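Techylectin-5A (PDB 1JC9) agglutinates bacteria and erythrocytes as an innate-immunity lectin of the horseshoe crab, recognising acetyl groups on the cell surface. Local coordinates at residues A[130-143]-A[153-165]. Numbering follows the deposited sequence.
Sequences IFALTNQRNYMIRF and RYAIYQDFWIENE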
loop_
_atom_site.group_PDB
_atom_site.type_symbol
_atom_site.label_atom_id
_atom_site.label_comp_id
_atom_site.label_asym_id
_atom_site.label_seq_id
_atom_site.Cartn_x
_atom_site.Cartn_y
_atom_site.Cartn_z
ATOM N N ILE A 130 2.306 -9.687 1.358
ATOM C CA ILE A 130 2.029 -9.042 0.082
ATOM C C ILE A 130 2.715 -9.835 -1.031
ATOM O O ILE A 130 2.165 -10.000 -2.126
ATOM C CB ILE A 130 2.509 -7.572 0.093
ATOM C CG1 ILE A 130 1.682 -6.783 1.116
ATOM C CG2 ILE A 130 2.383 -6.963 -1.299
ATOM C CD1 ILE A 130 2.131 -5.346 1.328
ATOM N N PHE A 131 3.919 -10.327 -0.754
ATOM C CA PHE A 131 4.641 -11.146 -1.728
ATOM C C PHE A 131 3.811 -12.404 -2.014
ATOM O O PHE A 131 3.590 -12.768 -3.170
ATOM C CB PHE A 131 6.007 -11.566 -1.170
ATOM C CG PHE A 131 6.596 -12.772 -1.854
ATOM C CD1 PHE A 131 7.190 -12.661 -3.109
ATOM C CD2 PHE A 131 6.516 -14.028 -1.256
ATOM C CE1 PHE A 131 7.697 -13.781 -3.762
ATOM C CE2 PHE A 131 7.018 -15.158 -1.896
ATOM C CZ PHE A 131 7.610 -15.038 -3.156
ATOM N N ALA A 132 3.351 -13.059 -0.950
ATOM C CA ALA A 132 2.562 -14.285 -1.075
ATOM C C ALA A 132 1.290 -14.086 -1.895
ATOM O O ALA A 132 0.967 -14.905 -2.754
ATOM C CB ALA A 132 2.207 -14.825 0.312
ATOM N N LEU A 133 0.564 -13.004 -1.630
ATOM C CA LEU A 133 -0.666 -12.741 -2.365
ATOM C C LEU A 133 -0.432 -12.331 -3.826
ATOM O O LEU A 133 -1.054 -12.895 -4.728
ATOM C CB LEU A 133 -1.489 -11.667 -1.650
ATOM C CG LEU A 133 -2.039 -12.018 -0.258
ATOM C CD1 LEU A 133 -2.706 -10.792 0.343
ATOM C CD2 LEU A 133 -3.035 -13.163 -0.355
ATOM N N THR A 134 0.466 -11.373 -4.063
ATOM C CA THR A 134 0.721 -10.901 -5.427
ATOM C C THR A 134 1.369 -11.905 -6.364
ATOM O O THR A 134 1.362 -11.721 -7.584
ATOM C CB THR A 134 1.573 -9.607 -5.437
ATOM O OG1 THR A 134 2.822 -9.830 -4.767
ATOM C CG2 THR A 134 0.823 -8.482 -4.740
ATOM N N ASN A 135 1.929 -12.973 -5.807
ATOM C CA ASN A 135 2.567 -13.989 -6.631
ATOM C C ASN A 135 1.695 -15.215 -6.905
ATOM O O ASN A 135 2.041 -16.023 -7.763
ATOM C CB ASN A 135 3.896 -14.423 -6.000
ATOM C CG ASN A 135 5.004 -13.393 -6.193
ATOM O OD1 ASN A 135 5.914 -13.587 -6.997
ATOM N ND2 ASN A 135 4.922 -12.286 -5.462
ATOM N N GLN A 136 0.567 -15.363 -6.205
ATOM C CA GLN A 136 -0.289 -16.534 -6.435
ATOM C C GLN A 136 -1.026 -16.427 -7.764
ATOM O O GLN A 136 -1.511 -17.422 -8.305
ATOM C CB GLN A 136 -1.267 -16.759 -5.267
ATOM C CG GLN A 136 -2.283 -15.671 -5.004
ATOM C CD GLN A 136 -3.083 -15.954 -3.738
ATOM O OE1 GLN A 136 -2.778 -16.894 -3.003
ATOM N NE2 GLN A 136 -4.100 -15.142 -3.476
ATOM N N ARG A 137 -1.110 -15.207 -8.280
ATOM C CA ARG A 137 -1.702 -14.949 -9.587
ATOM C C ARG A 137 -1.522 -13.492 -9.966
ATOM O O ARG A 137 -0.873 -12.743 -9.236
ATOM C CB ARG A 137 -3.172 -15.376 -9.663
ATOM C CG ARG A 137 -4.164 -14.762 -8.703
ATOM C CD ARG A 137 -5.528 -15.190 -9.218
ATOM N NE ARG A 137 -6.664 -14.862 -8.367
ATOM C CZ ARG A 137 -7.053 -15.582 -7.320
ATOM N NH1 ARG A 137 -6.386 -16.680 -6.976
ATOM N NH2 ARG A 137 -8.143 -15.224 -6.647
ATOM N N ASN A 138 -2.071 -13.087 -11.106
ATOM C CA ASN A 138 -1.892 -11.712 -11.563
ATOM C C ASN A 138 -2.894 -10.717 -10.987
ATOM O O ASN A 138 -4.102 -10.847 -11.170
ATOM C CB ASN A 138 -1.909 -11.675 -13.093
ATOM C CG ASN A 138 -1.380 -10.369 -13.649
ATOM O OD1 ASN A 138 -0.473 -9.762 -13.082
ATOM N ND2 ASN A 138 -1.934 -9.937 -14.774
ATOM N N TYR A 139 -2.370 -9.712 -10.292
ATOM C CA TYR A 139 -3.196 -8.688 -9.663
ATOM C C TYR A 139 -2.936 -7.282 -10.168
ATOM O O TYR A 139 -1.877 -6.983 -10.717
ATOM C CB TYR A 139 -2.960 -8.651 -8.146
ATOM C CG TYR A 139 -3.489 -9.827 -7.373
ATOM C CD1 TYR A 139 -2.760 -11.010 -7.269
ATOM C CD2 TYR A 139 -4.729 -9.759 -6.747
ATOM C CE1 TYR A 139 -3.260 -12.099 -6.555
ATOM C CE2 TYR A 139 -5.238 -10.835 -6.038
ATOM C CZ TYR A 139 -4.503 -12.001 -5.945
ATOM O OH TYR A 139 -5.025 -13.059 -5.248
ATOM N N MET A 140 -3.927 -6.421 -9.970
ATOM C CA MET A 140 -3.791 -5.012 -10.302
ATOM C C MET A 140 -3.931 -4.344 -8.939
ATOM O O MET A 140 -4.585 -4.888 -8.045
ATOM C CB MET A 140 -4.898 -4.533 -11.250
ATOM C CG MET A 140 -6.318 -4.664 -10.727
ATOM S SD MET A 140 -7.506 -3.841 -11.829
ATOM C CE MET A 140 -7.143 -4.645 -13.381
ATOM N N ILE A 141 -3.293 -3.197 -8.755
ATOM C CA ILE A 141 -3.396 -2.502 -7.485
ATOM C C ILE A 141 -4.155 -1.204 -7.695
ATOM O O ILE A 141 -3.988 -0.528 -8.706
ATOM C CB ILE A 141 -1.996 -2.197 -6.871
ATOM C CG1 ILE A 141 -2.165 -1.443 -5.549
ATOM C CG2 ILE A 141 -1.153 -1.377 -7.834
ATOM C CD1 ILE A 141 -0.876 -1.263 -4.778
ATOM N N ARG A 142 -5.018 -0.871 -6.745
ATOM C CA ARG A 142 -5.781 0.362 -6.835
ATOM C C ARG A 142 -5.482 1.253 -5.636
ATOM O O ARG A 142 -5.439 0.778 -4.502
ATOM C CB ARG A 142 -7.285 0.059 -6.892
ATOM C CG ARG A 142 -8.159 1.304 -6.806
ATOM C CD ARG A 142 -9.652 1.010 -7.007
ATOM N NE ARG A 142 -10.442 2.195 -6.678
ATOM C CZ ARG A 142 -11.266 2.815 -7.516
ATOM N NH1 ARG A 142 -11.429 2.366 -8.752
ATOM N NH2 ARG A 142 -11.914 3.900 -7.117
ATOM N N PHE A 143 -5.253 2.538 -5.898
ATOM C CA PHE A 143 -5.000 3.511 -4.841
ATOM C C PHE A 143 -6.239 4.395 -4.723
ATOM O O PHE A 143 -6.675 4.982 -5.708
ATOM C CB PHE A 143 -3.811 4.429 -5.172
ATOM C CG PHE A 143 -2.467 3.745 -5.149
ATOM C CD1 PHE A 143 -1.990 3.071 -6.271
ATOM C CD2 PHE A 143 -1.664 3.808 -4.013
ATOM C CE1 PHE A 143 -0.731 2.472 -6.265
ATOM C CE2 PHE A 143 -0.405 3.211 -3.996
ATOM C CZ PHE A 143 0.062 2.544 -5.124
ATOM N N ARG A 153 -9.763 10.791 -5.598
ATOM C CA ARG A 153 -9.079 10.448 -6.840
ATOM C C ARG A 153 -8.617 9.003 -6.676
ATOM O O ARG A 153 -8.528 8.504 -5.557
ATOM C CB ARG A 153 -7.864 11.352 -7.061
ATOM C CG ARG A 153 -8.191 12.821 -7.306
ATOM C CD ARG A 153 -8.805 13.060 -8.686
ATOM N NE ARG A 153 -8.894 14.489 -8.990
ATOM C CZ ARG A 153 -9.764 15.327 -8.432
ATOM N NH1 ARG A 153 -10.644 14.888 -7.538
ATOM N NH2 ARG A 153 -9.738 16.616 -8.751
ATOM N N TYR A 154 -8.340 8.326 -7.784
ATOM C CA TYR A 154 -7.875 6.949 -7.723
ATOM C C TYR A 154 -6.864 6.722 -8.834
ATOM O O TYR A 154 -6.798 7.491 -9.798
ATOM C CB TYR A 154 -9.045 5.960 -7.884
ATOM C CG TYR A 154 -9.577 5.872 -9.296
ATOM C CD1 TYR A 154 -10.342 6.901 -9.841
ATOM C CD2 TYR A 154 -9.255 4.791 -10.116
ATOM C CE1 TYR A 154 -10.769 6.860 -11.174
ATOM C CE2 TYR A 154 -9.674 4.741 -11.451
ATOM C CZ TYR A 154 -10.429 5.781 -11.971
ATOM O OH TYR A 154 -10.827 5.746 -13.292
ATOM N N ALA A 155 -6.068 5.669 -8.683
ATOM C CA ALA A 155 -5.064 5.301 -9.671
ATOM C C ALA A 155 -5.024 3.782 -9.684
ATOM O O ALA A 155 -5.094 3.141 -8.634
ATOM C CB ALA A 155 -3.706 5.857 -9.281
ATOM N N ILE A 156 -4.931 3.217 -10.877
ATOM C CA ILE A 156 -4.883 1.777 -11.047
ATOM C C ILE A 156 -3.589 1.435 -11.771
ATOM O O ILE A 156 -3.190 2.144 -12.691
ATOM C CB ILE A 156 -6.053 1.269 -11.934
ATOM C CG1 ILE A 156 -7.401 1.713 -11.357
ATOM C CG2 ILE A 156 -5.989 -0.253 -12.061
ATOM C CD1 ILE A 156 -7.793 1.010 -10.094
ATOM N N TYR A 157 -2.933 0.363 -11.342
ATOM C CA TYR A 157 -1.716 -0.101 -11.992
ATOM C C TYR A 157 -1.878 -1.598 -12.205
ATOM O O TYR A 157 -2.146 -2.343 -11.253
ATOM C CB TYR A 157 -0.473 0.142 -11.129
ATOM C CG TYR A 157 -0.110 1.593 -10.976
ATOM C CD1 TYR A 157 -0.715 2.382 -10.003
ATOM C CD2 TYR A 157 0.810 2.192 -11.835
ATOM C CE1 TYR A 157 -0.417 3.734 -9.887
ATOM C CE2 TYR A 157 1.115 3.547 -11.732
ATOM C CZ TYR A 157 0.497 4.311 -10.757
ATOM O OH TYR A 157 0.789 5.653 -10.652
ATOM N N GLN A 158 -1.732 -2.040 -13.447
ATOM C CA GLN A 158 -1.850 -3.460 -13.740
ATOM C C GLN A 158 -0.559 -4.186 -13.400
ATOM O O GLN A 158 0.478 -3.562 -13.163
ATOM C CB GLN A 158 -2.158 -3.689 -15.218
ATOM C CG GLN A 158 -3.542 -3.263 -15.641
ATOM C CD GLN A 158 -3.917 -3.832 -16.996
ATOM O OE1 GLN A 158 -4.127 -5.041 -17.135
ATOM N NE2 GLN A 158 -3.990 -2.968 -18.006
ATOM N N ASP A 159 -0.641 -5.512 -13.369
ATOM C CA ASP A 159 0.509 -6.362 -13.108
ATOM C C ASP A 159 1.343 -5.906 -11.922
ATOM O O ASP A 159 2.533 -5.623 -12.059
ATOM C CB ASP A 159 1.387 -6.430 -14.361
ATOM C CG ASP A 159 0.581 -6.710 -15.623
ATOM O OD1 ASP A 159 -0.369 -7.517 -15.557
ATOM O OD2 ASP A 159 0.901 -6.132 -16.687
ATOM N N PHE A 160 0.711 -5.850 -10.755
ATOM C CA PHE A 160 1.384 -5.439 -9.529
ATOM C C PHE A 160 1.886 -6.647 -8.745
ATOM O O PHE A 160 1.132 -7.586 -8.486
ATOM C CB PHE A 160 0.415 -4.646 -8.644
ATOM C CG PHE A 160 0.894 -4.460 -7.227
ATOM C CD1 PHE A 160 2.027 -3.703 -6.954
ATOM C CD2 PHE A 160 0.221 -5.065 -6.168
ATOM C CE1 PHE A 160 2.487 -3.548 -5.649
ATOM C CE2 PHE A 160 0.671 -4.918 -4.857
ATOM C CZ PHE A 160 1.812 -4.154 -4.595
ATOM N N TRP A 161 3.163 -6.622 -8.378
ATOM C CA TRP A 161 3.752 -7.683 -7.571
ATOM C C TRP A 161 5.124 -7.268 -7.074
ATOM O O TRP A 161 5.743 -6.360 -7.623
ATOM C CB TRP A 161 3.849 -9.007 -8.351
ATOM C CG TRP A 161 4.564 -8.948 -9.687
ATOM C CD1 TRP A 161 4.105 -8.379 -10.845
ATOM C CD2 TRP A 161 5.831 -9.538 -10.009
ATOM N NE1 TRP A 161 5.003 -8.584 -11.865
ATOM C CE2 TRP A 161 6.072 -9.291 -11.381
ATOM C CE3 TRP A 161 6.785 -10.254 -9.271
ATOM C CZ2 TRP A 161 7.231 -9.735 -12.032
ATOM C CZ3 TRP A 161 7.941 -10.698 -9.920
ATOM C CH2 TRP A 161 8.150 -10.433 -11.289
ATOM N N ILE A 162 5.580 -7.900 -5.999
ATOM C CA ILE A 162 6.902 -7.610 -5.464
ATOM C C ILE A 162 7.616 -8.953 -5.332
ATOM O O ILE A 162 6.968 -10.002 -5.293
ATOM C CB ILE A 162 6.848 -6.884 -4.078
ATOM C CG1 ILE A 162 6.220 -7.781 -3.010
ATOM C CG2 ILE A 162 6.064 -5.566 -4.202
ATOM C CD1 ILE A 162 4.770 -8.098 -3.262
ATOM N N GLU A 163 8.944 -8.925 -5.295
ATOM C CA GLU A 163 9.726 -10.146 -5.159
ATOM C C GLU A 163 9.873 -10.426 -3.669
ATOM O O GLU A 163 9.419 -9.622 -2.853
ATOM C CB GLU A 163 11.081 -9.965 -5.851
ATOM C CG GLU A 163 10.923 -9.787 -7.366
ATOM C CD GLU A 163 12.232 -9.571 -8.104
ATOM O OE1 GLU A 163 13.203 -10.306 -7.837
ATOM O OE2 GLU A 163 12.282 -8.670 -8.970
ATOM N N ASN A 164 10.486 -11.552 -3.299
ATOM C CA ASN A 164 10.616 -11.876 -1.884
ATOM C C ASN A 164 11.699 -11.078 -1.168
ATOM O O ASN A 164 12.359 -10.231 -1.768
ATOM C CB ASN A 164 10.834 -13.384 -1.671
ATOM C CG ASN A 164 12.152 -13.882 -2.232
ATOM O OD1 ASN A 164 13.160 -13.174 -2.230
ATOM N ND2 ASN A 164 12.153 -15.122 -2.692
ATOM N N GLU A 165 11.872 -11.351 0.120
ATOM C CA GLU A 165 12.844 -10.630 0.931
ATOM C C GLU A 165 14.281 -10.672 0.429
ATOM O O GLU A 165 14.996 -9.675 0.538
ATOM C CB GLU A 165 12.791 -11.109 2.389
ATOM C CG GLU A 165 13.714 -10.299 3.305
ATOM C CD GLU A 165 13.522 -10.607 4.777
ATOM O OE1 GLU A 165 12.969 -11.678 5.101
ATOM O OE2 GLU A 165 13.939 -9.776 5.613
HETATM O O HOH W 1 0.469 -9.977 -9.485
#
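Ile141 CD1 sits over one face of the Phe160 ring, 3.9 Å from its centroid and 11° off the normal, a CH-pi contact; Ile141 CG1 is anti to the backbone N and the side chain runs on extended through chi2, which carries CD1 over the ring. CG2 of Thr134 approaches the same ring obliquely, 3.6 Å from Phe160 CE2. A second CH-pi contact places Asn164 CB over the centre of the Phe131 ring, while Ile162 O lies at that ring's edge. Phe143 and Tyr157 meet rim to rim with planes at 84°, and one face of the Arg142 guanidinium receives Tyr154 CD2, 3.5 Å from NH1 of Arg142; NE of Arg142 forms a salt bridge with Asp144. Strands 139-143 and 153-157 belong to an antiparallel beta hairpin of the fibrinogen C-terminal domain, their axes 166° apart in direction: Ile141 pairs with Tyr157 and Phe143 with Ala155, each through two backbone hydrogen bonds. The chain then turns at Gln158 and Asp159, bringing 160-162 against helix 130-136, the two axes 7.2 Å apart at closest approach. There Asn135 ND2 donates to Ile162 O at 3.1 Å, with the oxygen in the amide plane, and also to Phe131 O. Asn138 ND2 reaches Asp159 OD1 at 3.0 Å, amide and carboxylate nearly coplanar. Water 1 O accepts from Tyr139 N at 3.0 Å and lies 2.7 Å from both Thr134 O and Phe160 O.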